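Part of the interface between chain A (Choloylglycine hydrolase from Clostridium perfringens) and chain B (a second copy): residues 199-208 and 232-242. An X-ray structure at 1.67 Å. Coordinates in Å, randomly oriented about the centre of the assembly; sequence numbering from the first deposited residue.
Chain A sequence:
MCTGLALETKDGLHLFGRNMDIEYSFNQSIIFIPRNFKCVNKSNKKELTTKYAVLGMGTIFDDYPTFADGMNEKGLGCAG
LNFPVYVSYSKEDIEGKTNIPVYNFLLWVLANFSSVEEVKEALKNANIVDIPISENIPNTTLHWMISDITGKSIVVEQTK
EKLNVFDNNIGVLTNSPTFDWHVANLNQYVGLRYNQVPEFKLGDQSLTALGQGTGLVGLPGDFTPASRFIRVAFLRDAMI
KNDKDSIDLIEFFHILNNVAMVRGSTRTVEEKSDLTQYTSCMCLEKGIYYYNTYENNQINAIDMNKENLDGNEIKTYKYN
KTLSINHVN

Chain A 199-208: EFKLGDQSLT
Chain B 232-242: VAFLRDAMIKN

A β-hairpin from one subunit lies across a helix of its neighbour in a small contact, 322 Å² summed over both sides, that illustrates a common principle: an aromatic and aliphatic cluster supplies the packing, while a lysine side chain donates a hydrogen bond to a backbone carbonyl of the hairpin.

In chain A, strands 199-202 and 205-208 are joined by a type II' turn from Leu A202 to Gln A205. Hydrogen bonds pair Leu A202 N with Gln A205 O (2.8 Å) and Gln A205 N with Leu A202 O (2.9 Å), and Phe A200 with Leu A207 in both directions. Gly A203 takes phi/psi of 61/-113°, a positive phi that favours glycine. The chain B stretch is helical throughout, with regular i to i+4 bonds. Its axis passes 9.6 Å from that of strand 199-202, their directions 73° apart, and in register Leu A202 and Asp B237 come nearest, their CA atoms 6.1 Å apart.

The apolar centre gathers around Phe B234 (chi1 -76°, m; chi2 -85°), whose ring meets three hairpin side chains. Phe A200, chi1 t and chi2 101°, offers its face to the edge of Phe B234; the centroids are 5.4 Å apart, the planes are inclined at 70°, and Phe A200 CE2 lies 3.7 Å from Phe B234 CE1. This arrangement sets the electropositive ring edge against the π cloud. Leu A202 (chi1 t, chi2 92°, between wells) reaches over the face of Phe B234, its CD1 4.0 Å from the ring centroid and 24° off the normal, a CH-π contact. From the second strand, Leu A207 (m, t) brings CD1 to 3.9 Å from Phe B234 CZ.

Further along the helix polar chemistry takes over, with Asp B237 about one turn and Lys B241 about two turns beyond Phe B234. Lys B241, chi1 m and then extended (t, t, t), spans back along the helix so that its NZ forms a salt bridge with Asp B237 OD2 at 2.8 Å. The same NZ donates across the interface to Lys A201 O at 2.7 Å, so one ammonium group serves both chains. Asp B237 (chi1 t, chi2 66°) also approaches the turn: its OD1 is 3.1 Å from Gly A203 N, but the angle is too poor for a hydrogen bond. Its OD2 lies at the edge of the Phe A200 ring, 3.5 Å from Phe A200 CE2.

Water extends the contact beside the turn. Water 1 accepts from Asp A204 N at 3.0 Å and, weakly, from Arg B236 NH1 at 3.5 Å.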

# COMPACT_ATOMS: atom_id res chain seq x y z
N GLU A 199 6.21 15.71 -11.48
CA GLU A 199 5.18 15.54 -12.50
C GLU A 199 5.19 14.17 -13.17
O GLU A 199 6.17 13.43 -13.09
CB GLU A 199 5.26 16.65 -13.56
CG GLU A 199 6.58 16.71 -14.32
CD GLU A 199 6.60 17.79 -15.40
OE1 GLU A 199 5.73 18.69 -15.38
OE2 GLU A 199 7.48 17.73 -16.28
N PHE A 200 4.07 13.86 -13.83
CA PHE A 200 3.91 12.64 -14.62
C PHE A 200 2.97 12.99 -15.77
O PHE A 200 1.86 13.49 -15.54
CB PHE A 200 3.31 11.52 -13.76
CG PHE A 200 3.27 10.17 -14.44
CD1 PHE A 200 4.23 9.21 -14.16
CD2 PHE A 200 2.26 9.86 -15.34
CE1 PHE A 200 4.20 7.96 -14.77
CE2 PHE A 200 2.21 8.62 -15.97
CZ PHE A 200 3.18 7.66 -15.68
N LYS A 201 3.41 12.75 -17.00
CA LYS A 201 2.56 12.99 -18.17
C LYS A 201 1.72 11.75 -18.46
O LYS A 201 2.22 10.75 -18.98
CB LYS A 201 3.41 13.37 -19.39
CG LYS A 201 2.59 13.84 -20.59
CD LYS A 201 3.48 14.09 -21.81
CE LYS A 201 2.69 14.66 -22.98
NZ LYS A 201 1.78 13.65 -23.60
N LEU A 202 0.44 11.81 -18.09
CA LEU A 202 -0.49 10.71 -18.33
C LEU A 202 -1.26 10.97 -19.62
O LEU A 202 -2.46 11.28 -19.60
CB LEU A 202 -1.46 10.55 -17.14
CG LEU A 202 -2.31 9.28 -17.05
CD1 LEU A 202 -1.61 8.22 -16.22
CD2 LEU A 202 -3.67 9.61 -16.45
N GLY A 203 -0.56 10.85 -20.74
CA GLY A 203 -1.13 11.11 -22.06
C GLY A 203 -1.62 12.54 -22.20
O GLY A 203 -0.83 13.48 -22.18
N ASP A 204 -2.94 12.69 -22.32
CA ASP A 204 -3.58 14.00 -22.47
C ASP A 204 -3.79 14.71 -21.13
O ASP A 204 -4.22 15.87 -21.09
CB ASP A 204 -4.92 13.86 -23.21
CG ASP A 204 -4.76 13.29 -24.61
OD1 ASP A 204 -3.87 13.76 -25.35
OD2 ASP A 204 -5.53 12.37 -24.96
N GLN A 205 -3.49 14.01 -20.03
CA GLN A 205 -3.63 14.57 -18.69
C GLN A 205 -2.28 14.80 -18.03
O GLN A 205 -1.46 13.88 -17.92
CB GLN A 205 -4.49 13.65 -17.82
CG GLN A 205 -4.72 14.15 -16.39
CD GLN A 205 -5.75 15.26 -16.29
OE1 GLN A 205 -6.75 15.27 -17.01
NE2 GLN A 205 -5.51 16.21 -15.39
N SER A 206 -2.05 16.04 -17.60
CA SER A 206 -0.85 16.38 -16.84
C SER A 206 -1.09 16.10 -15.36
O SER A 206 -2.03 16.63 -14.76
CB SER A 206 -0.49 17.85 -17.05
OG SER A 206 -0.33 18.16 -18.42
N LEU A 207 -0.24 15.26 -14.78
CA LEU A 207 -0.29 14.99 -13.34
C LEU A 207 0.80 15.78 -12.63
O LEU A 207 1.95 15.79 -13.07
CB LEU A 207 -0.15 13.50 -13.05
CG LEU A 207 -1.09 12.50 -13.73
CD1 LEU A 207 -0.80 11.08 -13.26
CD2 LEU A 207 -2.55 12.85 -13.49
N THR A 208 0.42 16.45 -11.55
CA THR A 208 1.35 17.29 -10.79
C THR A 208 1.40 16.86 -9.32
O THR A 208 0.36 16.58 -8.72
CB THR A 208 1.01 18.80 -10.92
OG1 THR A 208 1.92 19.58 -10.14
CG2 THR A 208 -0.42 19.10 -10.48
N VAL B 232 -6.67 1.07 -13.95
CA VAL B 232 -7.06 1.18 -15.36
C VAL B 232 -6.45 2.42 -16.03
O VAL B 232 -6.05 2.37 -17.19
CB VAL B 232 -8.61 1.08 -15.56
CG1 VAL B 232 -9.35 2.27 -14.96
CG2 VAL B 232 -8.96 0.90 -17.03
N ALA B 233 -6.35 3.52 -15.28
CA ALA B 233 -5.76 4.75 -15.81
C ALA B 233 -4.30 4.55 -16.23
O ALA B 233 -3.90 4.97 -17.32
CB ALA B 233 -5.87 5.88 -14.80
N PHE B 234 -3.52 3.90 -15.37
CA PHE B 234 -2.10 3.69 -15.64
C PHE B 234 -1.82 2.54 -16.62
O PHE B 234 -0.89 2.63 -17.42
CB PHE B 234 -1.31 3.53 -14.34
CG PHE B 234 -1.07 4.84 -13.63
CD1 PHE B 234 0.01 5.65 -13.98
CD2 PHE B 234 -1.93 5.27 -12.63
CE1 PHE B 234 0.23 6.87 -13.33
CE2 PHE B 234 -1.72 6.48 -11.97
CZ PHE B 234 -0.63 7.29 -12.33
N LEU B 235 -2.62 1.47 -16.56
CA LEU B 235 -2.50 0.38 -17.54
C LEU B 235 -2.78 0.87 -18.95
O LEU B 235 -2.10 0.48 -19.90
CB LEU B 235 -3.43 -0.79 -17.19
CG LEU B 235 -3.16 -1.62 -15.94
CD1 LEU B 235 -4.23 -2.68 -15.81
CD2 LEU B 235 -1.78 -2.26 -15.95
N ARG B 236 -3.79 1.73 -19.09
CA ARG B 236 -4.14 2.34 -20.36
C ARG B 236 -3.01 3.25 -20.85
O ARG B 236 -2.58 3.15 -22.00
CB ARG B 236 -5.44 3.14 -20.24
CG ARG B 236 -5.89 3.84 -21.51
CD ARG B 236 -7.04 4.78 -21.24
NE ARG B 236 -7.54 5.39 -22.47
CZ ARG B 236 -7.10 6.55 -22.97
NH1 ARG B 236 -6.16 7.24 -22.34
NH2 ARG B 236 -7.62 7.01 -24.10
N ASP B 237 -2.53 4.12 -19.96
CA ASP B 237 -1.45 5.05 -20.29
C ASP B 237 -0.19 4.32 -20.77
O ASP B 237 0.42 4.72 -21.76
CB ASP B 237 -1.11 5.92 -19.08
CG ASP B 237 0.03 6.89 -19.35
OD1 ASP B 237 -0.15 7.80 -20.19
OD2 ASP B 237 1.10 6.74 -18.73
N ALA B 238 0.17 3.25 -20.07
CA ALA B 238 1.36 2.47 -20.40
C ALA B 238 1.28 1.84 -21.78
O ALA B 238 2.27 1.82 -22.52
CB ALA B 238 1.60 1.40 -19.35
N MET B 239 0.10 1.33 -22.13
CA MET B 239 -0.08 0.69 -23.42
C MET B 239 0.00 1.69 -24.57
O MET B 239 0.59 1.40 -25.61
CB MET B 239 -1.40 -0.08 -23.48
CG MET B 239 -1.47 -1.06 -24.65
SD MET B 239 -3.04 -1.93 -24.74
CE MET B 239 -2.90 -3.03 -23.34
N ILE B 240 -0.57 2.88 -24.37
CA ILE B 240 -0.53 3.93 -25.39
C ILE B 240 0.89 4.46 -25.57
O ILE B 240 1.34 4.67 -26.70
CB ILE B 240 -1.53 5.07 -25.07
CG1 ILE B 240 -2.97 4.54 -25.07
CG2 ILE B 240 -1.38 6.22 -26.08
CD1 ILE B 240 -3.98 5.47 -24.43
N LYS B 241 1.60 4.66 -24.46
CA LYS B 241 2.98 5.14 -24.49
C LYS B 241 3.94 4.17 -25.18
O LYS B 241 4.73 4.59 -26.03
CB LYS B 241 3.48 5.41 -23.07
CG LYS B 241 3.06 6.75 -22.52
CD LYS B 241 3.49 6.88 -21.08
CE LYS B 241 3.27 8.29 -20.58
NZ LYS B 241 3.35 8.34 -19.10
N ASN B 242 3.85 2.90 -24.82
CA ASN B 242 4.84 1.91 -25.25
C ASN B 242 4.42 1.02 -26.42
O ASN B 242 5.28 0.45 -27.10
CB ASN B 242 5.28 1.05 -24.06
CG ASN B 242 6.03 1.85 -23.01
OD1 ASN B 242 6.89 2.67 -23.33
ND2 ASN B 242 5.69 1.62 -21.75
O HOH W 1 -4.73 10.36 -21.75
O HOH W 2 -5.06 9.34 -24.75